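Local coordinates for protein AxyAgu115A (Amphibacillus xylanus NBRC 15112, PDB 6NPS) that probably cleaves glucuronic acid side groups from xylan as a family GH115 alpha-glucuronidase, working in coordination with alpha-arabinofuranosidases, at residues D385-L390 against V418-I423; H518-E523 against D909-I914. The protein carries 3 engineered substitutions. All blocks are in the same frame, centred on the assembly; numbering follows the deposited sequence.

Contact 1 (D385-L390 against V418-I423)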
# COMPACT_ATOMS: atom_id res chain seq x y z
N ASP A 385 -27.45 19.43 -0.02
CA ASP A 385 -26.17 19.39 0.67
C ASP A 385 -24.99 19.51 -0.30
O ASP A 385 -23.87 19.15 0.07
CB ASP A 385 -26.06 18.10 1.49
CG ASP A 385 -26.07 16.83 0.62
OD1 ASP A 385 -26.23 16.88 -0.63
OD2 ASP A 385 -25.90 15.74 1.20
N ASN A 386 -25.23 19.99 -1.53
CA ASN A 386 -24.25 20.24 -2.58
C ASN A 386 -23.97 18.93 -3.30
O ASN A 386 -23.23 18.93 -4.29
CB ASN A 386 -22.94 20.90 -2.07
CG ASN A 386 -23.20 22.32 -1.57
OD1 ASN A 386 -23.74 23.13 -2.31
ND2 ASN A 386 -22.84 22.61 -0.32
N HIS A 387 -24.58 17.82 -2.87
CA HIS A 387 -24.38 16.53 -3.51
C HIS A 387 -25.68 15.89 -3.93
O HIS A 387 -25.68 14.71 -4.26
CB HIS A 387 -23.58 15.64 -2.57
CG HIS A 387 -22.18 16.14 -2.42
ND1 HIS A 387 -21.14 15.62 -3.16
CD2 HIS A 387 -21.68 17.17 -1.70
CE1 HIS A 387 -20.04 16.29 -2.87
NE2 HIS A 387 -20.34 17.25 -1.99
N GLY A 388 -26.77 16.64 -3.93
CA GLY A 388 -28.01 16.12 -4.44
C GLY A 388 -28.92 15.48 -3.41
O GLY A 388 -29.92 14.85 -3.79
N ASN A 389 -28.62 15.66 -2.13
CA ASN A 389 -29.46 15.19 -1.03
C ASN A 389 -30.06 16.41 -0.35
O ASN A 389 -29.32 17.29 0.08
CB ASN A 389 -28.64 14.38 -0.03
CG ASN A 389 -27.83 13.31 -0.72
OD1 ASN A 389 -28.40 12.33 -1.25
ND2 ASN A 389 -26.49 13.48 -0.72
N LEU A 390 -31.39 16.48 -0.29
CA LEU A 390 -32.00 17.60 0.43
C LEU A 390 -31.50 17.65 1.86
O LEU A 390 -30.99 16.67 2.41
CB LEU A 390 -33.52 17.48 0.44
CG LEU A 390 -34.19 17.22 -0.92
CD1 LEU A 390 -35.72 17.28 -0.78
CD2 LEU A 390 -33.71 18.19 -2.01
N VAL A 418 -15.35 16.01 -2.53
CA VAL A 418 -14.70 15.92 -3.85
C VAL A 418 -15.62 16.64 -4.84
O VAL A 418 -16.82 16.35 -4.91
CB VAL A 418 -14.51 14.45 -4.35
CG1 VAL A 418 -13.62 14.42 -5.66
CG2 VAL A 418 -13.93 13.52 -3.25
N SER A 419 -15.04 17.50 -5.67
CA SER A 419 -15.82 18.21 -6.67
C SER A 419 -16.31 17.24 -7.73
O SER A 419 -15.76 16.15 -7.91
CB SER A 419 -14.99 19.33 -7.32
OG SER A 419 -14.44 20.20 -6.33
N TYR A 420 -17.37 17.64 -8.43
CA TYR A 420 -17.81 16.91 -9.61
C TYR A 420 -18.27 17.93 -10.63
O TYR A 420 -19.26 18.67 -10.43
CB TYR A 420 -18.89 15.88 -9.28
CG TYR A 420 -20.12 16.38 -8.57
CD1 TYR A 420 -20.10 16.67 -7.20
CD2 TYR A 420 -21.31 16.50 -9.26
CE1 TYR A 420 -21.23 17.13 -6.56
CE2 TYR A 420 -22.45 16.97 -8.64
CZ TYR A 420 -22.41 17.27 -7.30
OH TYR A 420 -23.57 17.71 -6.71
N GLU A 421 -17.51 18.02 -11.71
CA GLU A 421 -17.70 19.13 -12.64
C GLU A 421 -17.37 18.78 -14.08
O GLU A 421 -17.33 19.70 -14.90
CB GLU A 421 -16.80 20.34 -12.26
CG GLU A 421 -16.71 20.72 -10.79
CD GLU A 421 -15.81 21.95 -10.56
OE1 GLU A 421 -16.10 23.01 -11.16
OE2 GLU A 421 -14.83 21.84 -9.80
N TRP A 422 -17.10 17.52 -14.42
CA TRP A 422 -16.59 17.23 -15.76
C TRP A 422 -17.72 16.82 -16.71
O TRP A 422 -18.00 17.50 -17.71
CB TRP A 422 -15.52 16.13 -15.63
CG TRP A 422 -14.96 15.66 -16.93
CD1 TRP A 422 -14.46 16.43 -17.93
CD2 TRP A 422 -14.83 14.31 -17.35
NE1 TRP A 422 -14.02 15.64 -18.96
CE2 TRP A 422 -14.24 14.32 -18.64
CE3 TRP A 422 -15.17 13.08 -16.77
CZ2 TRP A 422 -13.98 13.16 -19.36
CZ3 TRP A 422 -14.92 11.90 -17.50
CH2 TRP A 422 -14.32 11.95 -18.78
N ILE A 423 -18.34 15.68 -16.43
CA ILE A 423 -19.44 15.14 -17.23
C ILE A 423 -20.55 14.78 -16.26
O ILE A 423 -20.28 14.35 -15.13
CB ILE A 423 -18.99 13.90 -18.04
CG1 ILE A 423 -17.98 14.25 -19.10
CG2 ILE A 423 -20.14 13.28 -18.80
CD1 ILE A 423 -17.64 13.03 -19.95
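Both segments are loops following neighbouring parallel strands, 379-383 and 405-410, of the TIM-barrel fold, meeting at the C-terminal strand ends, where such barrels carry their active sites. A glycerol beside the N386 side chain is consistent with a pocket here. One hydrogen bond joins segments 385-390 and 418-423: Y420 OH donates to N386 O at 2.7 Å, from above the carbonyl plane. Y420 gets there with CG wedged between its backbone N and carbonyl carbon (chi1 54°). N386 OD1 pairs instead with the Y353 hydroxyl. Packing is carried by the two rings, which cross obliquely with their planes 45° apart, H387 ND1 lying 3.7 Å from Y420 CE1. Imidazole NE2 is hydrogen-bonded to G416 O, just before 418-423 in the same loop, limiting the ring's rotation. Within 385-390, an Asx turn shapes the acceptor loop, and at G388's backbone angles (phi 93°) a CB would collide with H387 O, calling for glycine. D385 OD1 accepts from H387 N at 2.9 Å and N389 N at 3.1 Å, both from above the carboxylate plane, while OD2 also binds W906 NE1 and offers its syn lone pair to N389 ND2, 3.0 Å away.

Contact 2 (H518-E523 against D909-I914); sequences HNRRPE and DVINNI
The last turn of helix 500-519 runs into a loop beside the C-terminal end of helix 904-912, with the CA atoms of N519 and N913 6.2 Å apart. R520 carries much of the side-chain contact. Its CG stands anti to the backbone N and the chain bends at chi2 (65°), which brings the guanidinium over I911, whose CG2 sits beneath its centre, 3.5 Å from CZ. At the edge of the same group, NH1 makes a weak hydrogen bond of 2.9 Å to N912 OD1; amide and guanidinium lie side by side, nearly coplanar. NE is held by A524 O, and NH1 also pairs with Y957 OH. An alanine here would lose the flat lid over I911 and the bonds to N912, A524 and Y957, and would probably loosen the join between the two segments. A Schellman motif ends helix 904-912: I914 N bonds D909 O at 3.2 Å, N913 N weakly reaches V910 O, and N913 takes positive phi as the C-prime residue. The positive charge of R520 so close to this helix end is likely to be electrostatically favourable. N913 crosses H518 at about a right angle, amide and ring planes 78° apart, with N913 ND2 3.4 Å from H518 NE2; H518 ND1 is bonded to K515 O. A water bridges the backbones, accepting from R521 N at 2.9 Å and donating to I911 O at 2.8 Å.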
# COMPACT_ATOMS: atom_id res chain seq x y z
N HIS A 518 -23.28 7.71 -11.05
CA HIS A 518 -23.83 8.13 -9.82
C HIS A 518 -23.37 7.30 -8.66
O HIS A 518 -23.40 7.73 -7.60
CB HIS A 518 -25.32 8.42 -9.93
CG HIS A 518 -26.18 7.47 -9.19
ND1 HIS A 518 -26.22 6.14 -9.49
CD2 HIS A 518 -27.05 7.67 -8.18
CE1 HIS A 518 -27.07 5.55 -8.68
NE2 HIS A 518 -27.58 6.46 -7.88
N ASN A 519 -22.96 6.09 -8.91
CA ASN A 519 -22.46 5.23 -7.84
C ASN A 519 -21.08 5.66 -7.34
O ASN A 519 -20.74 5.42 -6.17
CB ASN A 519 -22.41 3.77 -8.31
CG ASN A 519 -23.76 3.11 -8.25
OD1 ASN A 519 -24.69 3.71 -7.70
ND2 ASN A 519 -23.89 1.88 -8.79
N ARG A 520 -20.26 6.26 -8.21
CA ARG A 520 -18.97 6.85 -7.78
C ARG A 520 -18.63 7.90 -8.82
O ARG A 520 -18.27 7.53 -9.95
CB ARG A 520 -17.88 5.80 -7.71
CG ARG A 520 -16.55 6.29 -7.14
CD ARG A 520 -16.80 6.66 -5.67
NE ARG A 520 -15.58 6.85 -4.97
CZ ARG A 520 -15.37 6.59 -3.69
NH1 ARG A 520 -16.32 6.06 -2.93
NH2 ARG A 520 -14.18 6.84 -3.19
N ARG A 521 -18.75 9.20 -8.47
CA ARG A 521 -18.61 10.23 -9.48
C ARG A 521 -17.16 10.25 -10.01
O ARG A 521 -16.23 9.80 -9.33
CB ARG A 521 -19.01 11.58 -8.87
CG ARG A 521 -20.50 11.63 -8.48
CD ARG A 521 -20.86 13.09 -8.21
NE ARG A 521 -22.05 13.31 -7.38
CZ ARG A 521 -23.26 13.57 -7.86
NH1 ARG A 521 -23.47 13.61 -9.18
NH2 ARG A 521 -24.27 13.80 -7.02
N PRO A 522 -16.96 10.72 -11.24
CA PRO A 522 -15.67 10.51 -11.94
C PRO A 522 -14.42 10.92 -11.17
O PRO A 522 -13.48 10.12 -11.09
CB PRO A 522 -15.85 11.39 -13.19
CG PRO A 522 -17.28 11.37 -13.46
CD PRO A 522 -18.01 11.21 -12.16
N GLU A 523 -14.35 12.16 -10.68
CA GLU A 523 -13.14 12.64 -10.01
C GLU A 523 -12.84 11.82 -8.76
O GLU A 523 -11.68 11.71 -8.35
CB GLU A 523 -13.31 14.13 -9.65
CG GLU A 523 -13.42 15.07 -10.85
CD GLU A 523 -14.88 15.35 -11.32
OE1 GLU A 523 -15.78 14.45 -11.14
OE2 GLU A 523 -15.11 16.47 -11.89
N ASP A 909 -20.19 9.12 3.57
CA ASP A 909 -21.39 8.51 2.98
C ASP A 909 -21.76 9.18 1.67
O ASP A 909 -22.28 8.52 0.77
CB ASP A 909 -22.56 8.60 3.97
CG ASP A 909 -22.31 7.83 5.28
OD1 ASP A 909 -21.33 7.06 5.35
OD2 ASP A 909 -23.10 7.99 6.24
N VAL A 910 -21.52 10.49 1.54
CA VAL A 910 -21.97 11.17 0.32
C VAL A 910 -21.11 10.72 -0.89
O VAL A 910 -21.63 10.54 -2.00
CB VAL A 910 -21.98 12.70 0.60
CG1 VAL A 910 -20.63 13.36 0.37
CG2 VAL A 910 -23.02 13.37 -0.15
N ILE A 911 -19.83 10.48 -0.68
CA ILE A 911 -18.93 9.98 -1.74
C ILE A 911 -19.22 8.50 -2.06
O ILE A 911 -19.15 8.08 -3.22
CB ILE A 911 -17.47 10.18 -1.30
CG1 ILE A 911 -17.23 11.69 -1.08
CG2 ILE A 911 -16.47 9.65 -2.34
CD1 ILE A 911 -17.71 12.55 -2.23
N ASN A 912 -19.54 7.69 -1.04
CA ASN A 912 -19.96 6.31 -1.29
C ASN A 912 -21.38 6.18 -1.81
O ASN A 912 -21.79 5.08 -2.20
CB ASN A 912 -19.86 5.46 -0.02
CG ASN A 912 -18.43 5.25 0.41
OD1 ASN A 912 -17.50 5.41 -0.37
ND2 ASN A 912 -18.25 4.94 1.69
N ASN A 913 -22.15 7.26 -1.78
CA ASN A 913 -23.57 7.26 -2.13
C ASN A 913 -24.37 6.21 -1.36
O ASN A 913 -25.27 5.56 -1.92
CB ASN A 913 -23.79 7.07 -3.62
CG ASN A 913 -25.18 7.55 -4.03
OD1 ASN A 913 -25.72 8.49 -3.41
ND2 ASN A 913 -25.75 6.94 -5.05
N ILE A 914 -24.04 6.00 -0.09
CA ILE A 914 -24.72 4.98 0.69
C ILE A 914 -24.41 5.25 2.13
O ILE A 914 -23.35 5.79 2.46
CB ILE A 914 -24.29 3.54 0.29
CG1 ILE A 914 -25.37 2.54 0.73
CG2 ILE A 914 -22.98 3.14 0.95
CD1 ILE A 914 -26.64 2.62 -0.13
O HOH W 1 -19.36 9.49 -5.60

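Overall arrangement
Read from the N terminus, the chain first closes contact 1, a short loop of 27 intervening residues that includes barrel strand 405-410. Only after that does contact 2 open, at the end of helix 500-519, and 385 residues pass before helix 904-912 returns to close it; the two are therefore in series, neither nested nor crossed. Contact 1 is local to the barrel, whereas contact 2 brings the GH115 C-terminal family region back against it. Their centres lie 9 Å apart and they touch directly. E523 OE2 probably accepts a hydrogen bond from E421 N, R521 makes a cation-pi contact with Y420, and V910 packs on H387.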